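Local coordinates for DUF6836 domain-containing protein (Clostridium leptum, PDB 4PW1) that is of unknown function, a possible lipoprotein with a unique fold in which a nine-stranded antiparallel beta sheet is surrounded by helices, at residues L107-A120 with I237-L250. Sequence-based numbering, arbitrary orientation.
Sequences LCYFSYVNQDEREA and IYSPIEERFVGFSL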
loop_
_atom_site.group_PDB
_atom_site.type_symbol
_atom_site.label_atom_id
_atom_site.label_comp_id
_atom_site.label_asym_id
_atom_site.label_seq_id
_atom_site.Cartn_x
_atom_site.Cartn_y
_atom_site.Cartn_z
ATOM N N LEU B 107 -14.222 3.907 16.015
ATOM C CA LEU B 107 -13.976 4.473 14.700
ATOM C C LEU B 107 -12.500 4.369 14.405
ATOM O O LEU B 107 -11.696 4.983 15.075
ATOM C CB LEU B 107 -14.411 5.944 14.623
ATOM C CG LEU B 107 -14.220 6.632 13.271
ATOM C CD1 LEU B 107 -15.156 6.005 12.214
ATOM C CD2 LEU B 107 -14.511 8.119 13.363
ATOM N N CYS B 108 -12.154 3.581 13.399
ATOM C CA CYS B 108 -10.741 3.352 13.047
ATOM C C CYS B 108 -10.375 3.896 11.676
ATOM O O CYS B 108 -9.219 3.875 11.291
ATOM C CB CYS B 108 -10.429 1.852 13.133
ATOM S SG CYS B 108 -11.415 0.768 12.079
ATOM N N TYR B 109 -11.373 4.350 10.917
ATOM C CA TYR B 109 -11.149 4.923 9.623
ATOM C C TYR B 109 -12.256 5.901 9.260
ATOM O O TYR B 109 -13.416 5.603 9.426
ATOM C CB TYR B 109 -10.973 3.842 8.541
ATOM C CG TYR B 109 -10.597 4.427 7.197
ATOM C CD1 TYR B 109 -11.545 5.123 6.428
ATOM C CD2 TYR B 109 -9.305 4.366 6.732
ATOM C CE1 TYR B 109 -11.191 5.702 5.234
ATOM C CE2 TYR B 109 -8.929 4.958 5.531
ATOM C CZ TYR B 109 -9.870 5.599 4.797
ATOM O OH TYR B 109 -9.515 6.186 3.643
ATOM N N PHE B 110 -11.858 7.094 8.812
ATOM C CA PHE B 110 -12.753 8.098 8.256
ATOM C C PHE B 110 -12.044 8.845 7.127
ATOM O O PHE B 110 -10.918 9.242 7.291
ATOM C CB PHE B 110 -13.134 9.118 9.330
ATOM C CG PHE B 110 -14.003 10.230 8.811
ATOM C CD1 PHE B 110 -13.457 11.378 8.278
ATOM C CD2 PHE B 110 -15.377 10.112 8.838
ATOM C CE1 PHE B 110 -14.269 12.395 7.793
ATOM C CE2 PHE B 110 -16.183 11.096 8.319
ATOM C CZ PHE B 110 -15.634 12.243 7.793
ATOM N N SER B 111 -12.697 9.054 5.993
ATOM C CA SER B 111 -12.182 9.989 5.019
ATOM C C SER B 111 -13.331 10.638 4.242
ATOM O O SER B 111 -14.376 9.987 3.923
ATOM C CB SER B 111 -11.198 9.280 4.064
ATOM O OG SER B 111 -11.929 8.446 3.180
ATOM N N TYR B 112 -13.117 11.911 3.921
ATOM C CA TYR B 112 -14.073 12.786 3.277
ATOM C C TYR B 112 -13.348 13.498 2.140
ATOM O O TYR B 112 -12.608 14.446 2.370
ATOM C CB TYR B 112 -14.535 13.782 4.327
ATOM C CG TYR B 112 -15.577 14.794 3.941
ATOM C CD1 TYR B 112 -16.924 14.470 3.950
ATOM C CD2 TYR B 112 -15.221 16.103 3.681
ATOM C CE1 TYR B 112 -17.891 15.428 3.657
ATOM C CE2 TYR B 112 -16.175 17.073 3.389
ATOM C CZ TYR B 112 -17.516 16.733 3.399
ATOM O OH TYR B 112 -18.444 17.680 3.122
ATOM N N VAL B 113 -13.532 13.020 0.915
ATOM C CA VAL B 113 -12.638 13.356 -0.167
ATOM C C VAL B 113 -13.403 13.953 -1.327
ATOM O O VAL B 113 -14.285 13.316 -1.932
ATOM C CB VAL B 113 -11.770 12.148 -0.626
ATOM C CG1 VAL B 113 -10.897 12.533 -1.841
ATOM C CG2 VAL B 113 -10.877 11.646 0.479
ATOM N N ASN B 114 -13.080 15.204 -1.640
ATOM C CA ASN B 114 -13.709 15.896 -2.772
ATOM C C ASN B 114 -13.196 15.265 -4.079
ATOM O O ASN B 114 -12.025 15.264 -4.331
ATOM C CB ASN B 114 -13.341 17.354 -2.674
ATOM C CG ASN B 114 -13.784 18.199 -3.856
ATOM O OD1 ASN B 114 -14.352 17.771 -4.851
ATOM N ND2 ASN B 114 -13.484 19.438 -3.730
ATOM N N GLN B 115 -14.105 14.764 -4.883
ATOM C CA GLN B 115 -13.794 14.035 -6.102
ATOM C C GLN B 115 -13.460 14.934 -7.246
ATOM O O GLN B 115 -12.953 14.462 -8.248
ATOM C CB GLN B 115 -14.989 13.156 -6.516
ATOM C CG GLN B 115 -15.342 12.129 -5.454
ATOM C CD GLN B 115 -14.145 11.265 -5.180
ATOM O OE1 GLN B 115 -13.500 11.307 -4.116
ATOM N NE2 GLN B 115 -13.783 10.548 -6.175
ATOM N N ASP B 116 -13.738 16.218 -7.123
ATOM C CA ASP B 116 -13.446 17.133 -8.213
ATOM C C ASP B 116 -12.312 18.089 -7.852
ATOM O O ASP B 116 -12.135 19.082 -8.518
ATOM C CB ASP B 116 -14.698 17.900 -8.615
ATOM C CG ASP B 116 -15.844 16.975 -8.962
ATOM O OD1 ASP B 116 -15.674 16.138 -9.883
ATOM O OD2 ASP B 116 -16.920 17.064 -8.316
ATOM N N GLU B 117 -11.506 17.787 -6.838
ATOM C CA GLU B 117 -10.473 18.736 -6.467
ATOM C C GLU B 117 -9.337 18.729 -7.503
ATOM O O GLU B 117 -9.068 17.728 -8.177
ATOM C CB GLU B 117 -9.956 18.496 -5.051
ATOM C CG GLU B 117 -9.116 17.282 -4.894
ATOM C CD GLU B 117 -8.506 17.145 -3.496
ATOM O OE1 GLU B 117 -8.791 17.950 -2.560
ATOM O OE2 GLU B 117 -7.727 16.189 -3.349
ATOM N N ARG B 118 -8.683 19.849 -7.676
ATOM C CA ARG B 118 -7.582 19.843 -8.646
ATOM C C ARG B 118 -6.352 19.111 -8.102
ATOM O O ARG B 118 -6.145 18.969 -6.888
ATOM C CB ARG B 118 -7.194 21.247 -9.087
ATOM C CG ARG B 118 -6.683 22.096 -7.984
ATOM C CD ARG B 118 -6.324 23.466 -8.512
ATOM N NE ARG B 118 -5.799 24.210 -7.391
ATOM C CZ ARG B 118 -4.531 24.261 -7.051
ATOM N NH1 ARG B 118 -3.593 23.625 -7.779
ATOM N NH2 ARG B 118 -4.204 24.943 -5.966
ATOM N N GLU B 119 -5.530 18.680 -9.034
ATOM C CA GLU B 119 -4.306 18.005 -8.712
ATOM C C GLU B 119 -3.272 19.016 -8.256
ATOM O O GLU B 119 -2.997 19.998 -8.940
ATOM C CB GLU B 119 -3.826 17.260 -9.954
ATOM C CG GLU B 119 -2.597 16.406 -9.741
ATOM C CD GLU B 119 -2.221 15.651 -11.002
ATOM O OE1 GLU B 119 -3.086 14.916 -11.525
ATOM O OE2 GLU B 119 -1.071 15.803 -11.472
ATOM N N ALA B 120 -2.715 18.807 -7.077
ATOM C CA ALA B 120 -1.642 19.687 -6.581
ATOM C C ALA B 120 -0.401 19.513 -7.434
ATOM O O ALA B 120 -0.091 18.402 -7.823
ATOM C CB ALA B 120 -1.300 19.313 -5.152
ATOM N N ILE B 237 -4.638 11.799 6.879
ATOM C CA ILE B 237 -4.723 12.058 5.457
ATOM C C ILE B 237 -4.920 13.536 5.216
ATOM O O ILE B 237 -5.990 14.094 5.537
ATOM C CB ILE B 237 -5.920 11.297 4.828
ATOM C CG1 ILE B 237 -5.792 9.809 5.128
ATOM C CG2 ILE B 237 -6.025 11.569 3.337
ATOM C CD1 ILE B 237 -7.033 9.039 4.748
ATOM N N TYR B 238 -3.871 14.170 4.706
ATOM C CA TYR B 238 -3.839 15.612 4.515
ATOM C C TYR B 238 -4.084 15.981 3.067
ATOM O O TYR B 238 -3.430 15.426 2.167
ATOM C CB TYR B 238 -2.499 16.156 4.972
ATOM C CG TYR B 238 -2.377 17.665 4.982
ATOM C CD1 TYR B 238 -2.929 18.422 6.023
ATOM C CD2 TYR B 238 -1.642 18.338 4.007
ATOM C CE1 TYR B 238 -2.768 19.784 6.076
ATOM C CE2 TYR B 238 -1.485 19.717 4.057
ATOM C CZ TYR B 238 -2.059 20.431 5.092
ATOM O OH TYR B 238 -1.898 21.791 5.173
ATOM N N SER B 239 -5.010 16.915 2.860
ATOM C CA SER B 239 -5.227 17.520 1.561
ATOM C C SER B 239 -4.382 18.808 1.411
ATOM O O SER B 239 -4.568 19.771 2.168
ATOM C CB SER B 239 -6.680 17.874 1.371
ATOM O OG SER B 239 -6.806 18.744 0.275
ATOM N N PRO B 240 -3.439 18.826 0.452
ATOM C CA PRO B 240 -2.675 20.040 0.196
ATOM C C PRO B 240 -3.556 21.133 -0.434
ATOM O O PRO B 240 -3.278 22.285 -0.268
ATOM C CB PRO B 240 -1.571 19.574 -0.777
ATOM C CG PRO B 240 -2.195 18.418 -1.486
ATOM C CD PRO B 240 -2.995 17.724 -0.408
ATOM N N ILE B 241 -4.651 20.771 -1.088
ATOM C CA ILE B 241 -5.546 21.764 -1.647
ATOM C C ILE B 241 -6.344 22.456 -0.512
ATOM O O ILE B 241 -6.371 23.688 -0.439
ATOM C CB ILE B 241 -6.508 21.119 -2.652
ATOM C CG1 ILE B 241 -5.720 20.363 -3.751
ATOM C CG2 ILE B 241 -7.423 22.168 -3.238
ATOM C CD1 ILE B 241 -4.662 21.196 -4.443
ATOM N N GLU B 242 -6.967 21.667 0.365
ATOM C CA GLU B 242 -7.745 22.216 1.483
ATOM C C GLU B 242 -6.912 22.663 2.653
ATOM O O GLU B 242 -7.415 23.339 3.532
ATOM C CB GLU B 242 -8.801 21.229 1.971
ATOM C CG GLU B 242 -9.708 20.740 0.844
ATOM C CD GLU B 242 -10.972 20.005 1.331
ATOM O OE1 GLU B 242 -11.249 19.995 2.559
ATOM O OE2 GLU B 242 -11.660 19.390 0.493
ATOM N N GLU B 243 -5.645 22.275 2.685
ATOM C CA GLU B 243 -4.768 22.560 3.820
ATOM C C GLU B 243 -5.366 22.086 5.157
ATOM O O GLU B 243 -5.332 22.784 6.163
ATOM C CB GLU B 243 -4.406 24.037 3.852
ATOM C CG GLU B 243 -3.682 24.469 2.575
ATOM C CD GLU B 243 -2.925 25.774 2.769
ATOM O OE1 GLU B 243 -3.572 26.829 2.767
ATOM O OE2 GLU B 243 -1.698 25.727 2.996
ATOM N N ARG B 244 -5.872 20.864 5.157
ATOM C CA ARG B 244 -6.335 20.267 6.382
ATOM C C ARG B 244 -6.378 18.758 6.263
ATOM O O ARG B 244 -6.285 18.199 5.153
ATOM C CB ARG B 244 -7.728 20.783 6.723
ATOM C CG ARG B 244 -8.766 20.491 5.676
ATOM C CD ARG B 244 -10.088 20.280 6.384
ATOM N NE ARG B 244 -11.130 19.948 5.456
ATOM C CZ ARG B 244 -12.268 19.320 5.774
ATOM N NH1 ARG B 244 -12.532 18.963 7.030
ATOM N NH2 ARG B 244 -13.142 19.034 4.807
ATOM N N PHE B 245 -6.496 18.108 7.407
ATOM C CA PHE B 245 -6.716 16.686 7.448
ATOM C C PHE B 245 -8.142 16.329 7.039
ATOM O O PHE B 245 -9.114 16.906 7.537
ATOM C CB PHE B 245 -6.347 16.140 8.815
ATOM C CG PHE B 245 -4.876 16.208 9.114
ATOM C CD1 PHE B 245 -3.963 15.498 8.334
ATOM C CD2 PHE B 245 -4.399 16.931 10.191
ATOM C CE1 PHE B 245 -2.606 15.547 8.630
ATOM C CE2 PHE B 245 -3.058 16.991 10.479
ATOM C CZ PHE B 245 -2.139 16.315 9.692
ATOM N N VAL B 246 -8.273 15.440 6.052
ATOM C CA VAL B 246 -9.582 15.030 5.577
ATOM C C VAL B 246 -9.931 13.606 5.977
ATOM O O VAL B 246 -10.962 13.087 5.598
ATOM C CB VAL B 246 -9.736 15.229 4.056
ATOM C CG1 VAL B 246 -9.610 16.707 3.715
ATOM C CG2 VAL B 246 -8.695 14.416 3.308
ATOM N N GLY B 247 -9.066 12.973 6.738
ATOM C CA GLY B 247 -9.300 11.626 7.201
ATOM C C GLY B 247 -8.206 11.073 8.059
ATOM O O GLY B 247 -7.177 11.716 8.259
ATOM N N PHE B 248 -8.425 9.861 8.559
ATOM C CA PHE B 248 -7.453 9.144 9.310
ATOM C C PHE B 248 -7.738 7.660 9.312
ATOM O O PHE B 248 -8.831 7.232 8.997
ATOM C CB PHE B 248 -7.376 9.616 10.779
ATOM C CG PHE B 248 -8.526 9.134 11.625
ATOM C CD1 PHE B 248 -9.730 9.812 11.634
ATOM C CD2 PHE B 248 -8.406 7.994 12.418
ATOM C CE1 PHE B 248 -10.799 9.353 12.406
ATOM C CE2 PHE B 248 -9.481 7.522 13.172
ATOM C CZ PHE B 248 -10.684 8.212 13.157
ATOM N N SER B 249 -6.717 6.894 9.691
ATOM C CA SER B 249 -6.787 5.458 9.893
ATOM C C SER B 249 -6.030 5.213 11.169
ATOM O O SER B 249 -4.884 5.666 11.298
ATOM C CB SER B 249 -6.066 4.696 8.768
ATOM O OG SER B 249 -5.904 3.315 9.119
ATOM N N LEU B 250 -6.632 4.482 12.092
ATOM C CA LEU B 250 -5.983 4.136 13.361
ATOM C C LEU B 250 -6.040 2.640 13.592
ATOM O O LEU B 250 -7.110 2.038 13.531
ATOM C CB LEU B 250 -6.690 4.851 14.530
ATOM C CG LEU B 250 -6.244 4.410 15.932
ATOM C CD1 LEU B 250 -4.809 4.796 16.139
ATOM C CD2 LEU B 250 -7.138 5.014 17.013
HETATM O O HOH W 1 -11.709 16.566 0.502
HETATM O O HOH W 2 -10.781 19.642 -2.025
HETATM O O HOH W 3 -5.847 16.889 -1.866
#
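The ring of Phe248 leans across to the neighbouring strand, where its CZ meets Leu107 CD2 at 3.8 Å near the ring plane and its CE1 lies 3.9 Å from Phe110 CB. Its first torsion (chi1 75°) sets CG between backbone N and carbonyl carbon, turning the ring over Phe110 N. Helix 44-58 packs on Leu107 and Phe110 on this side of the sheet. On the other side, the Tyr109 ring lays one face over Phe248 O, and Ile237 CD1 approaches Tyr109 OH (3.9 Å). Backbone bonds join strands 106-114 and 244-251 antiparallel in the middle of the nine-stranded sheet, linking the protein's two DUF6836 sequence ranges: Phe110 N bonds Phe248 O, with Leu250 N to Cys108 O and Tyr112 N to Val246 O (3.0 Å) on either side of it. Beyond the strand ends, Ile241 CD1 lies 4.0 Å above the guanidinium of Arg118, which salt-bridges Glu124. Arg244 grips Glu242 OE1 side-on through NE (2.9 Å) and NH2, leaving OE2 to two waters. One bridges OE2 to Tyr112 O and Asn114 N; the other donates to both Glu242 OE2 and Glu117 OE1, 4.4 Å apart, probably easing their repulsion. Asn220 ND2 hydrogen-bonds Glu117 OE2.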